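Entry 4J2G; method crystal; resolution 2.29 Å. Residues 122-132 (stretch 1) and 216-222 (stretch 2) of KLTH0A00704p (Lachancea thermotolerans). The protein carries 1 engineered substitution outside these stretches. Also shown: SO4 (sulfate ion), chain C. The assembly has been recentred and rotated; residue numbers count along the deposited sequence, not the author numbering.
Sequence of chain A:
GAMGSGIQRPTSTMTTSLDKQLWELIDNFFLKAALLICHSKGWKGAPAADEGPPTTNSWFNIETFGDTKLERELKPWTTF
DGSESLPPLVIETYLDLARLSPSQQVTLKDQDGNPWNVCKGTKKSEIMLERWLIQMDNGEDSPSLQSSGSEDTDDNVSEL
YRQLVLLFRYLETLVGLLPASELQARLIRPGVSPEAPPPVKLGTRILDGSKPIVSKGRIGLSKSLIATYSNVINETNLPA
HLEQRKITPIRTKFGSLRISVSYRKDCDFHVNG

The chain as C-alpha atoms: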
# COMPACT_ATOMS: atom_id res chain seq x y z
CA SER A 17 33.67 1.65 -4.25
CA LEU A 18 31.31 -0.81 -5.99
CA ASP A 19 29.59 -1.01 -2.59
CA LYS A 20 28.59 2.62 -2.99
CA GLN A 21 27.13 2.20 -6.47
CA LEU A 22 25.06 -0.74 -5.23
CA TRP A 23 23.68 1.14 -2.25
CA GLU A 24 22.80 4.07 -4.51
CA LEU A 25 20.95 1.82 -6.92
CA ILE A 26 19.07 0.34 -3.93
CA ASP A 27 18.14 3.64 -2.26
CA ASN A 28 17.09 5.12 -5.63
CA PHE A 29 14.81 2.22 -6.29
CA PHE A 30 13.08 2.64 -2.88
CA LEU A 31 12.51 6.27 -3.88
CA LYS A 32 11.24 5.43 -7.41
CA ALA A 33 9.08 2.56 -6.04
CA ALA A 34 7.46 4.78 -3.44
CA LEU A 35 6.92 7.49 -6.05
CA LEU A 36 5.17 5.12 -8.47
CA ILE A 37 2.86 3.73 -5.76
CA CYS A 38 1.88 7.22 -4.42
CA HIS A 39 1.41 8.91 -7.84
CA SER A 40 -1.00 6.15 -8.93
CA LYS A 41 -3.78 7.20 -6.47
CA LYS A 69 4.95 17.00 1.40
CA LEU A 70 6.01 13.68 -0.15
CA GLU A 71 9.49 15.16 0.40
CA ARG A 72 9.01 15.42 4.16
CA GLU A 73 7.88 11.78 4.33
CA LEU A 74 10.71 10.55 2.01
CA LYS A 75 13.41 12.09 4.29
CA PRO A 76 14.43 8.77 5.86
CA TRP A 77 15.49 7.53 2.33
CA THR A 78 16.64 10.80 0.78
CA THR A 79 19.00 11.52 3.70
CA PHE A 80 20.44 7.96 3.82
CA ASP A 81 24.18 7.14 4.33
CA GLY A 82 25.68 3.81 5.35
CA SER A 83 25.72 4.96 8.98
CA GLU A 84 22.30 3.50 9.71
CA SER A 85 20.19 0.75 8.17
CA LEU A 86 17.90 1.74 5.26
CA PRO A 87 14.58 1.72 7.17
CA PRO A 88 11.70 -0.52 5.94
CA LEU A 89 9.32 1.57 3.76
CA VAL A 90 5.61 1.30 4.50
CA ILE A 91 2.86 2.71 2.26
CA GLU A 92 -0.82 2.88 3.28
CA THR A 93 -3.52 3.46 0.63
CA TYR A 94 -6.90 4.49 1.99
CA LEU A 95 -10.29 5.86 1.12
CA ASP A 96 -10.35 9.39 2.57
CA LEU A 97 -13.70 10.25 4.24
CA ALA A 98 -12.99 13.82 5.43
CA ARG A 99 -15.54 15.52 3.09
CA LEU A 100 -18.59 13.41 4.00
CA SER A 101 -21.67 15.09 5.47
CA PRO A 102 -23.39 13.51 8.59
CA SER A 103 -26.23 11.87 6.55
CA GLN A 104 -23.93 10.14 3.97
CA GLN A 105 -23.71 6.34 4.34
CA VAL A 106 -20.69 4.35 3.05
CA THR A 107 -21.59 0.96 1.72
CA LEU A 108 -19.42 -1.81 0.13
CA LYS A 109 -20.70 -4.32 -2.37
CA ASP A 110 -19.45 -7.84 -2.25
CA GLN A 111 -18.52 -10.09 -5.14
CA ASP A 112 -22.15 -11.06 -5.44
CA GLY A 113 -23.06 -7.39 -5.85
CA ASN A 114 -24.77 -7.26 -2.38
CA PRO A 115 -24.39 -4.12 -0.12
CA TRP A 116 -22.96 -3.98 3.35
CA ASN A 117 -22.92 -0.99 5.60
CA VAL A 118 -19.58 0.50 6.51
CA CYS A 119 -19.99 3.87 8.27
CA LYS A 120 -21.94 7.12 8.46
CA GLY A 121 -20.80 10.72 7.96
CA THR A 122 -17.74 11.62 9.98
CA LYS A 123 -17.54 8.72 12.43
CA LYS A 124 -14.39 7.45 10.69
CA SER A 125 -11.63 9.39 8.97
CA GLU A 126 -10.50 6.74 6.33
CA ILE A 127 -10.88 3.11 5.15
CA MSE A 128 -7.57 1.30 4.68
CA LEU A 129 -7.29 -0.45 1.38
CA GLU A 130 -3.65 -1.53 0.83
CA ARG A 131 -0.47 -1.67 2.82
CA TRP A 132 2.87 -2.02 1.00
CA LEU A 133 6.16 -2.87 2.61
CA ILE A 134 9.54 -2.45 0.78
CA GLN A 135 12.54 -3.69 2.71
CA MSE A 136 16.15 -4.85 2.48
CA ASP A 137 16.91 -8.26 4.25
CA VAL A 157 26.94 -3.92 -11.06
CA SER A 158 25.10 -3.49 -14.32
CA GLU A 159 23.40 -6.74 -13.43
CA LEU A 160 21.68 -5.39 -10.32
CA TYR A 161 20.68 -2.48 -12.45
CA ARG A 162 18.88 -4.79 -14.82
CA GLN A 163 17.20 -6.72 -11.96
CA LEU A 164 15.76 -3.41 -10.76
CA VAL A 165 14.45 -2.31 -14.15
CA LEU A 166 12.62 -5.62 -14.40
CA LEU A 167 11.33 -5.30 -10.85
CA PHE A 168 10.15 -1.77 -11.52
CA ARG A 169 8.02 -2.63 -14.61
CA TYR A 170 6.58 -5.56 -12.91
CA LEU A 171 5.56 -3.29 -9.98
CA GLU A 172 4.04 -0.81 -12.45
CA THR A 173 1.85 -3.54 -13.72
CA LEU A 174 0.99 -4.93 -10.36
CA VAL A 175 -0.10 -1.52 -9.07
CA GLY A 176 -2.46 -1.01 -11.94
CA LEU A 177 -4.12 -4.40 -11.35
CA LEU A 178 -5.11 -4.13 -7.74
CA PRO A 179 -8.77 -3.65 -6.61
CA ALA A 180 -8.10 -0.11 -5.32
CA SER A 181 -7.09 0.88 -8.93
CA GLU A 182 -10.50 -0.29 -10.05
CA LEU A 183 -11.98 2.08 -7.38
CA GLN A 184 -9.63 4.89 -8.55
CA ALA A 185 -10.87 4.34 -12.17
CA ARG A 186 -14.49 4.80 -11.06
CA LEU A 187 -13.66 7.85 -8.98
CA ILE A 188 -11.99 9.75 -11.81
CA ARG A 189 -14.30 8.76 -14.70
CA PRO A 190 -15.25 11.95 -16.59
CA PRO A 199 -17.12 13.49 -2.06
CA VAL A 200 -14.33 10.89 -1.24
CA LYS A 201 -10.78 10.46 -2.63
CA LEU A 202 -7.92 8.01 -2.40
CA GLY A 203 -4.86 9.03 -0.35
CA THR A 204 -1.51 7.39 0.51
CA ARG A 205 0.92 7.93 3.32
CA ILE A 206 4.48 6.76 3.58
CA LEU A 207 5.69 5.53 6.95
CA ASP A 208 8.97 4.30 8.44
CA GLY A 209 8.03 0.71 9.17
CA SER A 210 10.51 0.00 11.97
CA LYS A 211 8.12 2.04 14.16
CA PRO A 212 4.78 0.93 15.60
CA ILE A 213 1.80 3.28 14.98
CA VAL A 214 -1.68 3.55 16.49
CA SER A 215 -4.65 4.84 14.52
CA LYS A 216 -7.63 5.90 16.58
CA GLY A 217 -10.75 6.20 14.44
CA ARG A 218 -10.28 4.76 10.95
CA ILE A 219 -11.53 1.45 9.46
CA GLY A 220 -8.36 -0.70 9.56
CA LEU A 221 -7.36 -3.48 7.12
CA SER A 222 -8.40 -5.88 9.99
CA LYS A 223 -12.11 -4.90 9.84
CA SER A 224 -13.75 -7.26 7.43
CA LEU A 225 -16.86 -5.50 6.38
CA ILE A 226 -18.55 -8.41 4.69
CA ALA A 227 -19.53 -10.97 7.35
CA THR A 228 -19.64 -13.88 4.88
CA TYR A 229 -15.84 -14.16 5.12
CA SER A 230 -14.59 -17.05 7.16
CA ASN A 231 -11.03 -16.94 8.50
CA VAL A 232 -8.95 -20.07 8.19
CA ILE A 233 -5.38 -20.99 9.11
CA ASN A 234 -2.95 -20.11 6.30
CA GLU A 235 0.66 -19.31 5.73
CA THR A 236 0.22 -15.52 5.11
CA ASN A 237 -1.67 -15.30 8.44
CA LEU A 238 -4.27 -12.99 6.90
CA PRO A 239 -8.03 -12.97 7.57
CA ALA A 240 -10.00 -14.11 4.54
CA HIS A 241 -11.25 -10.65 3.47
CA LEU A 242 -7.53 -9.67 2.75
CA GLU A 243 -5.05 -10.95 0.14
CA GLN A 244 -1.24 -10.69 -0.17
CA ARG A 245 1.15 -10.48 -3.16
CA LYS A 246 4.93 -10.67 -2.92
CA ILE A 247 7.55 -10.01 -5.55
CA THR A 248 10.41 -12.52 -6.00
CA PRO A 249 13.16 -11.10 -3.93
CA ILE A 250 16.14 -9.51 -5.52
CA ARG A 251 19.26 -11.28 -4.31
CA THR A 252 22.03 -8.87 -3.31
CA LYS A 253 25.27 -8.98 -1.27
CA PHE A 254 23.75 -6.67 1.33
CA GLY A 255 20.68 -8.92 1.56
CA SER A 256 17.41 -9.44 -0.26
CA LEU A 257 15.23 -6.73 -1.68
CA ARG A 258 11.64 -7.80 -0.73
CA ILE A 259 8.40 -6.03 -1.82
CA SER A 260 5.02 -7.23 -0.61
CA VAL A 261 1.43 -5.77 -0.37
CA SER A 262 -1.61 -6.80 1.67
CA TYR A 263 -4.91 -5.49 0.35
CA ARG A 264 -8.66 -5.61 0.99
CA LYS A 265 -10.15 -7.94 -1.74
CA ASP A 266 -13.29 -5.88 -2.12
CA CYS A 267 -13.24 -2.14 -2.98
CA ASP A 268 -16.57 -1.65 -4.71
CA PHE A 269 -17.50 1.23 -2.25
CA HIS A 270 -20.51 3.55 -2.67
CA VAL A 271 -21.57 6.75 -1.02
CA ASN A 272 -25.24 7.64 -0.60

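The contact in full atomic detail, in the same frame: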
# COMPACT_ATOMS: atom_id res chain seq x y z
N THR A 122 -19.10 11.29 9.59
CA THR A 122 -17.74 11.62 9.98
C THR A 122 -17.22 10.73 11.12
O THR A 122 -16.19 11.00 11.73
CB THR A 122 -17.61 13.14 10.27
OG1 THR A 122 -16.25 13.46 10.55
CG2 THR A 122 -18.48 13.57 11.45
N LYS A 123 -17.94 9.66 11.39
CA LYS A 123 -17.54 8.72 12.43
C LYS A 123 -16.09 8.21 12.24
O LYS A 123 -15.37 7.97 13.19
CB LYS A 123 -18.54 7.55 12.45
CG LYS A 123 -19.67 7.68 13.47
CD LYS A 123 -20.86 8.51 12.97
CE LYS A 123 -21.96 8.57 14.03
NZ LYS A 123 -23.30 8.97 13.50
N LYS A 124 -15.69 8.03 10.98
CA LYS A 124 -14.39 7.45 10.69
C LYS A 124 -13.69 8.30 9.65
O LYS A 124 -14.32 8.88 8.77
CB LYS A 124 -14.59 6.04 10.17
CG LYS A 124 -15.34 5.13 11.12
CD LYS A 124 -14.44 4.57 12.22
CE LYS A 124 -15.21 3.69 13.21
NZ LYS A 124 -14.30 3.35 14.35
N SER A 125 -12.39 8.40 9.76
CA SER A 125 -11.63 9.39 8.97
C SER A 125 -11.25 8.80 7.58
O SER A 125 -11.24 9.52 6.57
CB SER A 125 -10.37 9.73 9.75
OG SER A 125 -9.73 8.51 10.14
N GLU A 126 -10.95 7.49 7.56
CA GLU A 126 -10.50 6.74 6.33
C GLU A 126 -10.81 5.23 6.38
O GLU A 126 -11.03 4.68 7.45
CB GLU A 126 -8.98 6.92 6.11
CG GLU A 126 -8.17 6.54 7.32
CD GLU A 126 -6.68 6.72 7.11
OE1 GLU A 126 -6.25 7.86 6.84
OE2 GLU A 126 -5.93 5.70 7.23
N ILE A 127 -10.83 4.58 5.21
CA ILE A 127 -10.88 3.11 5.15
C ILE A 127 -9.61 2.67 4.49
O ILE A 127 -9.35 3.04 3.33
CB ILE A 127 -12.08 2.63 4.34
CG1 ILE A 127 -13.36 3.14 5.01
CG2 ILE A 127 -12.08 1.10 4.07
CD1 ILE A 127 -14.55 3.21 4.07
N MSE A 128 -8.82 1.86 5.21
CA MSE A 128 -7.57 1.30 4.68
C MSE A 128 -7.86 0.37 3.54
O MSE A 128 -8.80 -0.41 3.61
CB MSE A 128 -6.98 0.46 5.80
CG MSE A 128 -6.10 1.29 6.68
SE MSE A 128 -4.64 2.25 5.81
CE MSE A 128 -3.75 0.56 5.37
N LEU A 129 -7.05 0.42 2.48
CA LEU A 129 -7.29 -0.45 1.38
C LEU A 129 -6.06 -1.34 1.04
O LEU A 129 -6.22 -2.45 0.58
CB LEU A 129 -7.63 0.43 0.15
CG LEU A 129 -8.83 1.39 0.22
CD1 LEU A 129 -8.91 2.32 -0.96
CD2 LEU A 129 -10.13 0.63 0.39
N GLU A 130 -4.86 -0.80 1.19
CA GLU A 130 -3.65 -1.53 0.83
C GLU A 130 -2.57 -1.14 1.80
O GLU A 130 -2.51 0.03 2.23
CB GLU A 130 -3.09 -1.12 -0.54
CG GLU A 130 -4.06 -1.18 -1.70
CD GLU A 130 -3.44 -0.58 -3.02
OE1 GLU A 130 -2.60 0.42 -3.02
OE2 GLU A 130 -3.83 -1.12 -4.06
N ARG A 131 -1.68 -2.08 2.08
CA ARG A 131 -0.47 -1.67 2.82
C ARG A 131 0.73 -2.35 2.21
O ARG A 131 0.80 -3.56 2.21
CB ARG A 131 -0.57 -1.98 4.30
CG ARG A 131 0.59 -1.40 5.13
CD ARG A 131 0.39 -1.78 6.62
NE ARG A 131 -0.60 -0.92 7.29
CZ ARG A 131 -1.68 -1.34 7.96
NH1 ARG A 131 -1.97 -2.63 8.07
NH2 ARG A 131 -2.47 -0.46 8.56
N TRP A 132 1.66 -1.54 1.72
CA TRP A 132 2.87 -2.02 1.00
C TRP A 132 4.01 -1.97 1.97
O TRP A 132 4.05 -1.11 2.87
CB TRP A 132 3.21 -1.07 -0.15
CG TRP A 132 2.21 -1.00 -1.24
CD1 TRP A 132 1.02 -0.24 -1.24
CD2 TRP A 132 2.27 -1.65 -2.49
NE1 TRP A 132 0.35 -0.46 -2.40
CE2 TRP A 132 1.10 -1.27 -3.22
CE3 TRP A 132 3.19 -2.54 -3.09
CZ2 TRP A 132 0.83 -1.72 -4.52
CZ3 TRP A 132 2.93 -2.99 -4.36
CH2 TRP A 132 1.73 -2.59 -5.07
N LYS A 216 -6.47 5.90 15.69
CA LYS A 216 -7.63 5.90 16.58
C LYS A 216 -8.94 5.49 15.89
O LYS A 216 -9.55 4.47 16.24
CB LYS A 216 -7.78 7.24 17.32
CG LYS A 216 -6.46 7.85 17.79
CD LYS A 216 -6.64 9.03 18.74
CE LYS A 216 -5.34 9.81 18.89
NZ LYS A 216 -5.39 10.77 20.03
N GLY A 217 -9.37 6.28 14.91
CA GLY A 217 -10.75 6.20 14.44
C GLY A 217 -10.88 6.10 12.93
O GLY A 217 -11.59 6.92 12.29
N ARG A 218 -10.20 5.10 12.38
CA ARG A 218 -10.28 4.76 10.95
C ARG A 218 -10.85 3.33 10.84
O ARG A 218 -10.96 2.66 11.83
CB ARG A 218 -8.89 4.89 10.28
CG ARG A 218 -7.86 3.82 10.70
CD ARG A 218 -6.65 3.94 9.76
NE ARG A 218 -5.53 3.02 10.02
CZ ARG A 218 -4.29 3.15 9.49
NH1 ARG A 218 -3.98 4.15 8.70
NH2 ARG A 218 -3.33 2.30 9.81
N ILE A 219 -11.24 2.86 9.66
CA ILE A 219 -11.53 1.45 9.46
C ILE A 219 -10.23 0.79 8.96
O ILE A 219 -9.81 0.99 7.80
CB ILE A 219 -12.62 1.22 8.38
CG1 ILE A 219 -13.94 1.91 8.71
CG2 ILE A 219 -12.84 -0.26 8.11
CD1 ILE A 219 -14.73 1.27 9.82
N GLY A 220 -9.61 -0.01 9.83
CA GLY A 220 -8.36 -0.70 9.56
C GLY A 220 -8.49 -1.83 8.51
O GLY A 220 -9.58 -2.33 8.24
N LEU A 221 -7.37 -2.24 7.92
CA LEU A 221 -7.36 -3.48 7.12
C LEU A 221 -8.00 -4.67 7.84
O LEU A 221 -8.61 -5.52 7.18
CB LEU A 221 -5.94 -3.84 6.70
CG LEU A 221 -5.39 -3.15 5.45
CD1 LEU A 221 -4.14 -3.90 5.08
CD2 LEU A 221 -6.40 -3.08 4.26
N SER A 222 -7.86 -4.75 9.17
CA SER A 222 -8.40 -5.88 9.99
C SER A 222 -9.94 -6.03 10.01
O SER A 222 -10.45 -7.15 10.12
CB SER A 222 -7.88 -5.82 11.45
OG SER A 222 -8.53 -4.75 12.19
S SO4 C . -4.87 -2.38 10.44
O1 SO4 C . -3.74 -3.27 10.57
O2 SO4 C . -6.02 -3.28 10.61
O3 SO4 C . -5.06 -1.27 11.40
O4 SO4 C . -4.74 -1.71 9.13

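Two arginines, one from each stretch, meet almost end to end: Arg131 NH2 lies 3.1 Å from Arg218 NH2, a pairing of two donors that cannot be a hydrogen bond. Negative charge nearby offsets the repulsion. A sulfate ion, probably from the crystallisation liquor, accepts hydrogen bonds from Arg131 NH2 to O4 (2.7 Å) and from Arg131 NH1 to O1 (3.1 Å), and it lies at the edge of both guanidinium groups. On the second stretch, backbone amides hold the same ion, Leu221 N to O4 at 2.9 Å and Ser222 N to O2 at 2.8 Å. Gly220 passes close to the sulfate, and a CB there would clash with O2. Arg218 is neutralised further by a salt bridge from its NH1 to Glu126 OE2 (2.9 Å), while the selenium of selenomethionine Met128 covers one face of its guanidinium, with SE 3.5 Å from NH1.

The backbones join through a single beta bridge between Ile127 and Ile219, whose CA atoms are 4.7 Å apart. Ile219 brackets Ile127 with both of its polar backbone atoms: its N donates to Glu126 O (2.9 Å) and its O accepts from Met128 N (2.9 Å), both nearly linear. Earlier in the first stretch, before its strand begins, Gly217 O receives hydrogen bonds from Ser125 N (3.0 Å) and Ser125 OG (3.3 Å), with a CA-H...O contact from Lys124 CA (3.3 Å).

Apolar packing flanks the bridge. Ile219 points toward the first stretch, and its CG1 meets Ile127 CG1 at 3.9 Å; the aliphatic part of Lys124 extends this patch, with CD 4.1 Å from Ile219 CD1. The end of Leu221 also comes nearer the strand, placing CD2 3.9 Å from Met128 CB and 3.7 Å from the backbone C of Leu129.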